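Local coordinates for sugar ABC transporter substrate-binding protein, BlMnBP1 (Bifidobacterium animalis subsp. lactis ATCC 27673, PDB 6I5R) that binds mannobiose and probably delivers such beta-manno-oligosaccharides, as a solute-binding component, to an ABC transporter for uptake, at residues Q388-L391 / L392-N396; A233-P236 / D237-P240; T422-I425 / D426-M429. One frame throughout, in Å; residues are numbered along the deposited sequence.

Contact 1. Residues Q388-L391 / L392-N396; sequences QEDL and LANVN. With ZN (zinc ion), chain J.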
loop_
_atom_site.group_PDB
_atom_site.type_symbol
_atom_site.label_atom_id
_atom_site.label_comp_id
_atom_site.label_asym_id
_atom_site.label_seq_id
_atom_site.Cartn_x
_atom_site.Cartn_y
_atom_site.Cartn_z
ATOM N N GLN A 388 -6.985 20.566 -8.896
ATOM C CA GLN A 388 -7.813 19.460 -8.429
ATOM C C GLN A 388 -7.040 18.515 -7.518
ATOM O O GLN A 388 -7.520 17.422 -7.227
ATOM C CB GLN A 388 -8.388 18.678 -9.616
ATOM C CG GLN A 388 -9.603 19.320 -10.273
ATOM C CD GLN A 388 -10.365 18.355 -11.217
ATOM O OE1 GLN A 388 -11.612 18.293 -11.219
ATOM N NE2 GLN A 388 -9.620 17.619 -12.034
ATOM N N GLU A 389 -5.874 18.931 -7.023
ATOM C CA GLU A 389 -5.024 18.009 -6.276
ATOM C C GLU A 389 -5.753 17.449 -5.064
ATOM O O GLU A 389 -5.520 16.303 -4.670
ATOM C CB GLU A 389 -3.754 18.739 -5.857
ATOM C CG GLU A 389 -2.554 17.859 -5.534
ATOM C CD GLU A 389 -1.267 18.678 -5.336
ATOM O OE1 GLU A 389 -1.358 19.903 -5.205
ATOM O OE2 GLU A 389 -0.166 18.095 -5.310
ATOM N N ASP A 390 -6.653 18.236 -4.498
ATOM C CA ASP A 390 -7.338 17.949 -3.248
ATOM C C ASP A 390 -8.701 17.310 -3.462
ATOM O O ASP A 390 -9.386 16.976 -2.486
ATOM C CB ASP A 390 -7.495 19.258 -2.459
ATOM C CG ASP A 390 -7.885 19.022 -1.020
ATOM O OD1 ASP A 390 -7.534 17.954 -0.480
ATOM O OD2 ASP A 390 -8.543 19.891 -0.410
ATOM N N LEU A 391 -9.110 17.131 -4.717
ATOM C CA LEU A 391 -10.483 16.739 -4.985
ATOM C C LEU A 391 -10.768 15.324 -4.476
ATOM O O LEU A 391 -11.811 15.084 -3.859
ATOM C CB LEU A 391 -10.759 16.837 -6.487
ATOM C CG LEU A 391 -12.200 16.492 -6.814
ATOM C CD1 LEU A 391 -13.134 17.554 -6.254
ATOM C CD2 LEU A 391 -12.393 16.338 -8.306
ATOM N N LEU A 392 -9.855 14.390 -4.703
ATOM C CA LEU A 392 -10.098 13.024 -4.234
ATOM C C LEU A 392 -10.181 12.985 -2.713
ATOM O O LEU A 392 -11.061 12.332 -2.147
ATOM C CB LEU A 392 -9.019 12.060 -4.728
ATOM C CG LEU A 392 -9.177 10.624 -4.188
ATOM C CD1 LEU A 392 -10.375 9.876 -4.784
ATOM C CD2 LEU A 392 -7.860 9.890 -4.426
ATOM N N ALA A 393 -9.258 13.663 -2.030
ATOM C CA ALA A 393 -9.273 13.637 -0.575
ATOM C C ALA A 393 -10.588 14.186 -0.034
ATOM O O ALA A 393 -11.145 13.654 0.937
ATOM C CB ALA A 393 -8.086 14.427 -0.022
ATOM N N ASN A 394 -11.121 15.228 -0.680
ATOM C CA ASN A 394 -12.309 15.901 -0.191
ATOM C C ASN A 394 -13.577 15.110 -0.480
ATOM O O ASN A 394 -14.482 15.049 0.355
ATOM C CB ASN A 394 -12.387 17.287 -0.820
ATOM C CG ASN A 394 -11.315 18.227 -0.298
ATOM O OD1 ASN A 394 -10.497 17.885 0.581
ATOM N ND2 ASN A 394 -11.266 19.394 -0.893
ATOM N N VAL A 395 -13.676 14.517 -1.664
ATOM C CA VAL A 395 -14.814 13.646 -1.929
ATOM C C VAL A 395 -14.757 12.440 -1.012
ATOM O O VAL A 395 -15.789 11.943 -0.548
ATOM C CB VAL A 395 -14.825 13.225 -3.411
ATOM C CG1 VAL A 395 -15.885 12.152 -3.665
ATOM C CG2 VAL A 395 -15.020 14.453 -4.322
ATOM N N ASN A 396 -13.551 11.923 -0.787
ATOM C CA ASN A 396 -13.358 10.770 0.089
ATOM C C ASN A 396 -13.854 11.068 1.494
ATOM O O ASN A 396 -14.576 10.272 2.110
ATOM C CB ASN A 396 -11.883 10.431 0.144
ATOM C CG ASN A 396 -11.592 9.051 -0.269
ATOM O OD1 ASN A 396 -12.471 8.179 -0.229
ATOM N ND2 ASN A 396 -10.336 8.816 -0.646
HETATM ZN ZN ZN J . -8.514 18.712 1.341
HETATM O O HOH W 1 -7.719 14.538 -6.975
HETATM O O HOH W 2 -6.673 14.391 -3.010
HETATM O O HOH W 3 -10.150 20.076 1.434
#

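Contact 2. Residues A233-P236 / D237-P240; sequences ASAP and DTHP. With ZN (zinc ion), chain D.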
loop_
_atom_site.group_PDB
_atom_site.type_symbol
_atom_site.label_atom_id
_atom_site.label_comp_id
_atom_site.label_asym_id
_atom_site.label_seq_id
_atom_site.Cartn_x
_atom_site.Cartn_y
_atom_site.Cartn_z
ATOM N N ALA A 233 -21.143 -1.514 -17.979
ATOM C CA ALA A 233 -21.948 -2.287 -18.924
ATOM C C ALA A 233 -21.091 -2.926 -20.005
ATOM O O ALA A 233 -21.289 -4.094 -20.367
ATOM C CB ALA A 233 -23.011 -1.392 -19.562
ATOM N N SER A 234 -20.164 -2.167 -20.565
ATOM C CA SER A 234 -19.419 -2.642 -21.720
ATOM C C SER A 234 -18.399 -3.693 -21.343
ATOM O O SER A 234 -17.974 -4.479 -22.197
ATOM C CB SER A 234 -18.729 -1.464 -22.389
ATOM O OG SER A 234 -19.634 -0.774 -23.217
ATOM N N ALA A 235 -17.974 -3.708 -20.086
ATOM C CA ALA A 235 -16.833 -4.510 -19.664
ATOM C C ALA A 235 -17.060 -4.867 -18.212
ATOM O O ALA A 235 -16.369 -4.366 -17.305
ATOM C CB ALA A 235 -15.530 -3.745 -19.859
ATOM N N PRO A 236 -18.086 -5.677 -17.945
ATOM C CA PRO A 236 -18.541 -5.863 -16.566
ATOM C C PRO A 236 -17.528 -6.538 -15.679
ATOM O O PRO A 236 -17.659 -6.450 -14.445
ATOM C CB PRO A 236 -19.812 -6.710 -16.731
ATOM C CG PRO A 236 -19.673 -7.341 -18.091
ATOM C CD PRO A 236 -19.027 -6.290 -18.906
ATOM N N ASP A 237 -16.635 -7.118 -16.052
ATOM C CA ASP A 237 -15.435 -7.707 -15.489
ATOM C C ASP A 237 -14.284 -6.717 -15.355
ATOM O O ASP A 237 -13.128 -7.133 -15.180
ATOM C CB ASP A 237 -15.010 -8.890 -16.343
ATOM C CG ASP A 237 -14.687 -8.497 -17.779
ATOM O OD1 ASP A 237 -14.848 -7.301 -18.196
ATOM O OD2 ASP A 237 -14.256 -9.431 -18.513
ATOM N N THR A 238 -14.514 -5.522 -15.447
ATOM C CA THR A 238 -13.505 -4.507 -15.167
ATOM C C THR A 238 -14.088 -3.464 -14.214
ATOM O O THR A 238 -15.236 -3.549 -13.774
ATOM C CB THR A 238 -13.019 -3.791 -16.440
ATOM O OG1 THR A 238 -14.090 -2.991 -16.974
ATOM C CG2 THR A 238 -12.566 -4.837 -17.438
ATOM N N HIS A 239 -13.262 -2.446 -13.936
ATOM C CA HIS A 239 -13.614 -1.301 -13.107
ATOM C C HIS A 239 -13.785 -1.725 -11.636
ATOM O O HIS A 239 -13.700 -2.908 -11.315
ATOM C CB HIS A 239 -14.878 -0.663 -13.646
ATOM C CG HIS A 239 -14.618 0.249 -14.793
ATOM N ND1 HIS A 239 -14.213 -0.214 -16.026
ATOM C CD2 HIS A 239 -14.614 1.600 -14.877
ATOM C CE1 HIS A 239 -13.997 0.816 -16.830
ATOM N NE2 HIS A 239 -14.257 1.923 -16.163
ATOM N N PRO A 240 -13.988 -0.742 -10.728
ATOM C CA PRO A 240 -14.005 -1.111 -9.303
ATOM C C PRO A 240 -15.016 -2.197 -8.944
ATOM O O PRO A 240 -14.720 -3.042 -8.101
ATOM C CB PRO A 240 -14.297 0.223 -8.606
ATOM C CG PRO A 240 -13.635 1.229 -9.521
ATOM C CD PRO A 240 -13.891 0.713 -10.928
HETATM ZN ZN ZN D . -14.362 3.366 -17.523
HETATM O O HOH W 4 -17.911 -3.813 -13.682
HETATM O O HOH W 5 -12.918 2.268 -18.419
HETATM O O HOH W 6 -14.324 3.240 -19.260
HETATM O O HOH W 7 -14.195 4.691 -16.381
HETATM O O HOH W 8 -14.451 4.951 -19.133
HETATM O O HOH W 9 -16.522 2.951 -17.926
#

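Contact 3. Residues T422-I425 / D426-M429; sequences TRTI and DQIM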
loop_
_atom_site.group_PDB
_atom_site.type_symbol
_atom_site.label_atom_id
_atom_site.label_comp_id
_atom_site.label_asym_id
_atom_site.label_seq_id
_atom_site.Cartn_x
_atom_site.Cartn_y
_atom_site.Cartn_z
ATOM N N THR A 422 -27.036 -11.134 3.357
ATOM C CA THR A 422 -27.946 -10.047 3.701
ATOM C C THR A 422 -28.177 -9.119 2.519
ATOM O O THR A 422 -29.242 -8.504 2.412
ATOM C CB THR A 422 -27.403 -9.257 4.893
ATOM O OG1 THR A 422 -26.141 -8.686 4.563
ATOM C CG2 THR A 422 -27.256 -10.153 6.085
ATOM N N ARG A 423 -27.192 -9.013 1.636
ATOM C CA ARG A 423 -27.203 -8.064 0.537
ATOM C C ARG A 423 -26.409 -8.659 -0.604
ATOM O O ARG A 423 -25.447 -9.392 -0.366
ATOM C CB ARG A 423 -26.546 -6.722 0.873
ATOM C CG ARG A 423 -27.344 -5.809 1.754
ATOM C CD ARG A 423 -26.875 -4.364 1.626
ATOM N NE ARG A 423 -25.598 -4.099 2.285
ATOM C CZ ARG A 423 -25.031 -2.898 2.285
ATOM N NH1 ARG A 423 -25.627 -1.905 1.657
ATOM N NH2 ARG A 423 -23.874 -2.694 2.896
ATOM N N THR A 424 -26.773 -8.289 -1.827
ATOM C CA THR A 424 -25.980 -8.609 -3.010
ATOM C C THR A 424 -24.859 -7.584 -3.193
ATOM O O THR A 424 -24.888 -6.489 -2.626
ATOM C CB THR A 424 -26.830 -8.606 -4.279
ATOM O OG1 THR A 424 -27.285 -7.271 -4.537
ATOM C CG2 THR A 424 -28.005 -9.581 -4.151
ATOM N N ILE A 425 -23.871 -7.927 -4.026
ATOM C CA ILE A 425 -22.820 -6.942 -4.267
ATOM C C ILE A 425 -23.416 -5.704 -4.921
ATOM O O ILE A 425 -22.969 -4.578 -4.663
ATOM C CB ILE A 425 -21.673 -7.540 -5.101
ATOM C CG1 ILE A 425 -20.495 -6.558 -5.159
ATOM C CG2 ILE A 425 -22.118 -7.841 -6.537
ATOM C CD1 ILE A 425 -19.890 -6.200 -3.807
ATOM N N ASP A 426 -24.452 -5.880 -5.746
ATOM C CA ASP A 426 -25.071 -4.734 -6.395
ATOM C C ASP A 426 -25.595 -3.759 -5.358
ATOM O O ASP A 426 -25.450 -2.537 -5.489
ATOM C CB ASP A 426 -26.237 -5.173 -7.279
ATOM C CG ASP A 426 -25.797 -5.789 -8.580
ATOM O OD1 ASP A 426 -24.620 -5.687 -8.932
ATOM O OD2 ASP A 426 -26.687 -6.369 -9.264
ATOM N N GLN A 427 -26.271 -4.297 -4.344
ATOM C CA GLN A 427 -26.874 -3.476 -3.316
ATOM C C GLN A 427 -25.816 -2.757 -2.501
ATOM O O GLN A 427 -25.993 -1.589 -2.144
ATOM C CB GLN A 427 -27.739 -4.348 -2.427
ATOM C CG GLN A 427 -28.980 -4.862 -3.107
ATOM C CD GLN A 427 -29.779 -5.764 -2.181
ATOM O OE1 GLN A 427 -29.327 -6.828 -1.784
ATOM N NE2 GLN A 427 -30.935 -5.284 -1.756
ATOM N N ILE A 428 -24.716 -3.438 -2.194
ATOM C CA ILE A 428 -23.634 -2.783 -1.473
ATOM C C ILE A 428 -23.045 -1.670 -2.320
ATOM O O ILE A 428 -22.832 -0.553 -1.838
ATOM C CB ILE A 428 -22.557 -3.802 -1.057
ATOM C CG1 ILE A 428 -23.121 -4.869 -0.141
ATOM C CG2 ILE A 428 -21.428 -3.076 -0.349
ATOM C CD1 ILE A 428 -22.225 -6.117 -0.011
ATOM N N MET A 429 -22.791 -1.944 -3.605
ATOM C CA MET A 429 -22.200 -0.921 -4.448
ATOM C C MET A 429 -23.157 0.248 -4.642
ATOM O O MET A 429 -22.723 1.396 -4.717
ATOM C CB MET A 429 -21.794 -1.523 -5.778
ATOM C CG MET A 429 -20.708 -2.577 -5.636
ATOM S SD MET A 429 -19.089 -1.962 -5.116
ATOM C CE MET A 429 -19.095 -2.340 -3.376
HETATM O O HOH W 10 -28.025 -1.016 -0.070
#

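Contact 1. Residues Q388-L391 / L392-N396
Asp390 and Asn394, one helical turn apart, grip a zinc ion, and this is the tight part of the contact. The Asp390 carboxylate holds the metal with both oxygens, its OD1 at 2.2 Å and OD2 at 2.1 Å from ZN, while Asn394 OD1 binds ZN at 2.3 Å. CG of Asp390 lies anti to the backbone N (chi1 -166°), which swings the carboxylate round to the asparagine; the carboxylate and amide planes stand 80° apart. Asn394 ND2 donates to Asp390 OD2 over 2.8 Å from above the carboxylate plane, a bent bond which, with the metal bond of Asn394 OD1, limits the turning of the amide. An asparagine suits the place because one group supplies both ligand and donor. Such i, i+4 pairing is a common way for a helix to chelate a metal, here at the start of helix 391-399, with Asp107 and Ser109 completing the site beside a water. In the backbone, Asn394 N bonds to Asp390 O and Val395 N to Leu391 O. On the protein side Leu391 CD1 lies more loosely alongside Val395 CG2 at 4.1 Å. Toward solvent, waters bridge Gln388 O to Leu392 N and Glu389 O to Ala393 N.

Contact 2. Residues A233-P236 / D237-P240
Ala235 to Thr238 form a type I beta turn, closed by a bond of 2.9 Å from Thr238 N to Ala235 O, with Pro236 and Asp237 at its corners. Proline suits the first corner, since its ring already fixes the phi that the turn needs. The same carbonyl takes a second donor: Thr238 OG1 gives its proton to Ala235 O at 2.7 Å, in the carbonyl plane and on a lone pair, whereas the backbone N-H comes from above that plane. The hydroxyl gets there because OG1 sits between the backbone N and the carbonyl carbon (chi1 68°), which also brings it to 3.3 Å from Ala235 CB. The threonine hydroxyl also accepts, for His239 ND1 donates to Thr238 OG1 over 2.9 Å, the oxygen lying in the ring plane and the bond almost straight at 171°. With ND1 the donor, His239 NE2 is left to bind a zinc ion at 2.0 Å. The remaining ligands are modelled as waters, but three of them crowd too closely for all to be present at once, so their number is doubtful. Another water joins Pro236 O to Thr238 O across the turn. The turn leads from the loop after helix 217-224 into helix 239-252; Asp237 touches Pro171 and Glu172 at the start of helix 171-184, and the His239 backbone bonds to Ala211 of helix 209-212.

Contact 3. Residues T422-I425 / D426-M429
Thr424 to Met429 pass from loop into the first turn of helix 425-443, where Ile428 N bonds to Thr424 O over 3.1 Å and Met429 N to Ile425 O over 2.8 Å. Thr424 is the N-cap. With chi1 at 66°, its OG1 is turned back over its own backbone toward the helix start and accepts from Gln427 N at 3.1 Å, occupying an N-H of the first turn that has no earlier helical carbonyl to meet. Gln427 returns the bond: its side chain reaches back so that OE1 takes Thr424 N at 2.9 Å, in the carbonyl plane, on a lone pair and nearly straight at 169°. The reciprocal pair is a capping box, with glutamine as the side-chain acceptor and threonine offering a short hydroxyl to the helix end.

The Arg423 chain bends at chi3 (-74°) and lays its guanidinium across the side of this turn. Ile428 CG1 covers one face, 3.6 Å from Arg423 NE and offset toward the rim, while a water at the guanidinium edge links Arg423 NH1 to Gln427 O. The charge is met by salt bridges to Asp413, Asp417 and Glu431. Replacing this arginine with a leucine would probably leave those three carboxylates without their shared cation and weaken the link between helix 409-420 and the start of helix 425-443.

Toward the interior, Ile425 CD1 approaches Met429 CE at 4.0 Å, a branched isoleucine and a pliable methionine, one turn apart, that suit a buried helix face. That face packs on helix 239-252, where Ile425 meets Tyr241 and Tyr248, and Met429 meets Tyr241 and Tyr244. Tyr241 also bonds to Asp426 through its hydroxyl and Tyr248 to the Arg423 carbonyl, while the guanidinium and Ile428 reach toward helix 409-420.

Along the chain the order is contact 2, contact 1, contact 3, and each lies where a loop becomes a helix. Contacts 2 and 3 are neighbours, with centres about 16 Å apart and nearest atoms about 5 Å apart; contact 1 stands farther off, its centre about 24 Å from that of contact 2 and about 26 Å from that of contact 3. Helix 425-443 ties them together: its start, in contact 3, packs on helix 239-252, which contact 2 opens, while farther along Trp436 and Asn443 touch Val395 of contact 1. None contributes a residue to the glycan pocket, so they shape the helical framework outside the pocket, and contacts 1 and 2 each carry a separate zinc ion.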